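Local atomic coordinates of putative citrate lyase, alfa subunit (Streptococcus mutans, PDB entry 2HJ0), a protein that belongs to the citrate lyase alpha-subunit (CitF) family and is built from two large mixed beta sheets flanked by helices. Residues 188-198 and 346-354. Numbering follows the deposited sequence.
Sequences GSLGYAMIDAK and HYEIDANMY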
loop_
_atom_site.group_PDB
_atom_site.type_symbol
_atom_site.label_atom_id
_atom_site.label_comp_id
_atom_site.label_asym_id
_atom_site.label_seq_id
_atom_site.Cartn_x
_atom_site.Cartn_y
_atom_site.Cartn_z
ATOM N N GLY A 188 16.568 -7.277 -0.147
ATOM C CA GLY A 188 15.804 -6.924 1.030
ATOM C C GLY A 188 14.674 -5.947 0.750
ATOM O O GLY A 188 13.815 -6.195 -0.097
ATOM N N SER A 189 14.671 -4.832 1.471
ATOM C CA SER A 189 13.645 -3.830 1.296
ATOM C C SER A 189 13.598 -3.267 -0.123
ATOM O O SER A 189 14.574 -3.344 -0.875
ATOM C CB SER A 189 13.860 -2.689 2.278
ATOM O OG SER A 189 12.942 -1.645 2.017
ATOM N N LEU A 190 12.443 -2.712 -0.476
ATOM C CA LEU A 190 12.214 -2.106 -1.784
ATOM C C LEU A 190 11.535 -0.754 -1.618
ATOM O O LEU A 190 10.752 -0.341 -2.468
ATOM C CB LEU A 190 11.332 -3.008 -2.631
ATOM C CG LEU A 190 12.027 -4.231 -3.206
ATOM C CD1 LEU A 190 11.020 -5.048 -3.997
ATOM C CD2 LEU A 190 13.191 -3.794 -4.105
ATOM N N GLY A 191 11.857 -0.076 -0.518
ATOM C CA GLY A 191 11.272 1.215 -0.212
ATOM C C GLY A 191 11.349 2.304 -1.266
ATOM O O GLY A 191 10.420 3.100 -1.391
ATOM N N TYR A 192 12.437 2.372 -2.022
ATOM C CA TYR A 192 12.510 3.413 -3.027
ATOM C C TYR A 192 11.661 3.003 -4.232
ATOM O O TYR A 192 10.979 3.834 -4.813
ATOM C CB TYR A 192 13.966 3.693 -3.435
ATOM C CG TYR A 192 14.848 4.133 -2.280
ATOM C CD1 TYR A 192 14.472 5.195 -1.449
ATOM C CD2 TYR A 192 16.025 3.437 -1.971
ATOM C CE1 TYR A 192 15.242 5.543 -0.328
ATOM C CE2 TYR A 192 16.804 3.774 -0.858
ATOM C CZ TYR A 192 16.407 4.823 -0.036
ATOM O OH TYR A 192 17.142 5.132 1.090
ATOM N N ALA A 193 11.665 1.722 -4.595
ATOM C CA ALA A 193 10.872 1.280 -5.738
ATOM C C ALA A 193 9.370 1.281 -5.470
ATOM O O ALA A 193 8.567 1.507 -6.380
ATOM C CB ALA A 193 11.308 -0.103 -6.177
HETATM N N MSE A 194 8.985 1.037 -4.223
HETATM C CA MSE A 194 7.566 0.992 -3.872
HETATM C C MSE A 194 6.807 2.263 -4.191
HETATM O O MSE A 194 5.621 2.218 -4.508
HETATM C CB MSE A 194 7.384 0.651 -2.389
HETATM C CG MSE A 194 7.544 -0.827 -2.081
HETATM SE SE MSE A 194 7.857 -1.202 -0.204
HETATM C CE MSE A 194 6.075 -1.740 0.331
ATOM N N ILE A 195 7.479 3.400 -4.106
ATOM C CA ILE A 195 6.804 4.645 -4.401
ATOM C C ILE A 195 6.644 4.792 -5.908
ATOM O O ILE A 195 5.635 5.287 -6.376
ATOM C CB ILE A 195 7.568 5.824 -3.823
ATOM C CG1 ILE A 195 6.894 7.122 -4.232
ATOM C CG2 ILE A 195 8.999 5.797 -4.290
ATOM C CD1 ILE A 195 7.536 8.320 -3.603
ATOM N N ASP A 196 7.634 4.341 -6.668
ATOM C CA ASP A 196 7.550 4.409 -8.110
ATOM C C ASP A 196 6.345 3.651 -8.608
ATOM O O ASP A 196 5.543 4.176 -9.357
ATOM C CB ASP A 196 8.785 3.793 -8.748
ATOM C CG ASP A 196 9.996 4.681 -8.637
ATOM O OD1 ASP A 196 10.275 5.162 -7.521
ATOM O OD2 ASP A 196 10.668 4.898 -9.666
ATOM N N ALA A 197 6.215 2.402 -8.192
ATOM C CA ALA A 197 5.112 1.579 -8.660
ATOM C C ALA A 197 3.765 2.096 -8.224
ATOM O O ALA A 197 2.737 1.685 -8.752
ATOM C CB ALA A 197 5.292 0.155 -8.178
ATOM N N LYS A 198 3.770 2.998 -7.261
ATOM C CA LYS A 198 2.531 3.548 -6.745
ATOM C C LYS A 198 2.064 4.792 -7.506
ATOM O O LYS A 198 0.869 5.022 -7.651
ATOM C CB LYS A 198 2.734 3.851 -5.264
ATOM C CG LYS A 198 1.554 4.430 -4.531
ATOM C CD LYS A 198 1.856 4.472 -3.022
ATOM C CE LYS A 198 2.216 3.060 -2.484
ATOM N NZ LYS A 198 2.572 2.995 -1.026
ATOM N N HIS A 346 10.830 -6.439 12.074
ATOM C CA HIS A 346 11.679 -5.775 11.089
ATOM C C HIS A 346 10.731 -5.522 9.914
ATOM O O HIS A 346 10.472 -6.430 9.115
ATOM C CB HIS A 346 12.840 -6.693 10.687
ATOM C CG HIS A 346 13.870 -6.034 9.823
ATOM N ND1 HIS A 346 15.095 -6.606 9.560
ATOM C CD2 HIS A 346 13.852 -4.862 9.144
ATOM C CE1 HIS A 346 15.788 -5.817 8.758
ATOM N NE2 HIS A 346 15.057 -4.752 8.491
ATOM N N TYR A 347 10.210 -4.293 9.827
ATOM C CA TYR A 347 9.235 -3.926 8.798
ATOM C C TYR A 347 9.731 -3.072 7.637
ATOM O O TYR A 347 10.522 -2.151 7.810
ATOM C CB TYR A 347 8.046 -3.211 9.446
ATOM C CG TYR A 347 6.699 -3.678 8.950
ATOM C CD1 TYR A 347 6.213 -4.937 9.296
ATOM C CD2 TYR A 347 5.902 -2.855 8.140
ATOM C CE1 TYR A 347 4.960 -5.372 8.852
ATOM C CE2 TYR A 347 4.643 -3.282 7.684
ATOM C CZ TYR A 347 4.179 -4.543 8.048
ATOM O OH TYR A 347 2.938 -4.968 7.616
ATOM N N GLU A 348 9.223 -3.377 6.449
ATOM C CA GLU A 348 9.589 -2.658 5.238
ATOM C C GLU A 348 8.702 -1.423 5.039
ATOM O O GLU A 348 7.488 -1.482 5.225
ATOM C CB GLU A 348 9.459 -3.608 4.050
ATOM C CG GLU A 348 9.692 -2.996 2.682
ATOM C CD GLU A 348 9.415 -3.990 1.557
ATOM O OE1 GLU A 348 10.293 -4.156 0.675
ATOM O OE2 GLU A 348 8.321 -4.605 1.557
ATOM N N ILE A 349 9.313 -0.303 4.665
ATOM C CA ILE A 349 8.560 0.931 4.452
ATOM C C ILE A 349 9.015 1.643 3.177
ATOM O O ILE A 349 10.203 1.634 2.837
ATOM C CB ILE A 349 8.734 1.916 5.633
ATOM C CG1 ILE A 349 10.207 2.332 5.727
ATOM C CG2 ILE A 349 8.245 1.271 6.926
ATOM C CD1 ILE A 349 10.491 3.479 6.687
ATOM N N ASP A 350 8.063 2.260 2.481
ATOM C CA ASP A 350 8.356 3.007 1.261
ATOM C C ASP A 350 9.022 4.323 1.631
ATOM O O ASP A 350 8.833 4.843 2.729
ATOM C CB ASP A 350 7.064 3.291 0.488
ATOM C CG ASP A 350 6.115 4.221 1.242
ATOM O OD1 ASP A 350 6.352 5.444 1.273
ATOM O OD2 ASP A 350 5.127 3.733 1.816
ATOM N N ALA A 351 9.796 4.866 0.705
ATOM C CA ALA A 351 10.500 6.128 0.935
ATOM C C ALA A 351 9.590 7.282 1.348
ATOM O O ALA A 351 10.041 8.201 2.035
ATOM C CB ALA A 351 11.293 6.523 -0.312
ATOM N N ASN A 352 8.329 7.259 0.930
ATOM C CA ASN A 352 7.435 8.340 1.295
ATOM C C ASN A 352 7.136 8.293 2.779
ATOM O O ASN A 352 7.266 9.295 3.482
ATOM C CB ASN A 352 6.124 8.283 0.515
ATOM C CG ASN A 352 5.270 9.535 0.727
ATOM O OD1 ASN A 352 5.649 10.646 0.327
ATOM N ND2 ASN A 352 4.119 9.362 1.373
HETATM N N MSE A 353 6.730 7.129 3.267
HETATM C CA MSE A 353 6.439 7.001 4.685
HETATM C C MSE A 353 7.709 7.302 5.469
HETATM O O MSE A 353 7.664 7.730 6.635
HETATM C CB MSE A 353 5.983 5.589 5.010
HETATM C CG MSE A 353 5.519 5.447 6.445
HETATM SE SE MSE A 353 4.882 3.673 6.756
HETATM C CE MSE A 353 5.485 3.428 8.555
ATOM N N TYR A 354 8.841 7.073 4.804
ATOM C CA TYR A 354 10.159 7.280 5.383
ATOM C C TYR A 354 10.538 8.721 5.676
ATOM O O TYR A 354 10.627 9.100 6.843
ATOM C CB TYR A 354 11.248 6.637 4.496
ATOM C CG TYR A 354 12.666 6.912 4.968
ATOM C CD1 TYR A 354 13.015 6.737 6.302
ATOM C CD2 TYR A 354 13.643 7.387 4.094
ATOM C CE1 TYR A 354 14.289 7.033 6.763
ATOM C CE2 TYR A 354 14.932 7.690 4.548
ATOM C CZ TYR A 354 15.246 7.513 5.891
ATOM O OH TYR A 354 16.499 7.834 6.387
#
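With CG trans to the backbone N (chi1 175°) and the chain straight beyond it, Glu-348 reaches from the end of strand 346-348 to the turn that leads into helix 191-199. There Glu-348 OE1 accepts from Leu-190 N at 2.8 Å in a bent bond, on its anti side and close to the carboxylate plane, while OE2 is hydrogen-bonded to Ser-219 OG, giving the carboxylate a grip at each oxygen. The selenomethionine Met-194, from helix 191-199, lays its SE 3.6 Å from Glu-348 CD, carried there by chi1 (-79°) and chi2 (162°); the bend at chi3 then turns CE toward OE2. The turn itself is an ST turn: Ser-189 OG accepts from Gly-191 N at 3.2 Å.

Further along, the backbones close in until the CA atoms of Gly-191 and Asp-350 are 3.7 Å apart. Ala-351 N donates to Gly-191 O (2.8 Å) from well above the carbonyl plane, and Ala-351 CB meets Tyr-192 CD1 obliquely. Asp-350 OD1 receives Met-353 N at 2.6 Å, and OD2 has a long salt bridge to Lys-198 NZ.

Tyr-192 also stacks on His-71. The N-terminal end of helix 351-355, capped by Asp-350, thus docks on Gly-191 O just past the ST turn, joining the fold's two beta-sheet halves beside a bound citric acid, which may mark a pocket.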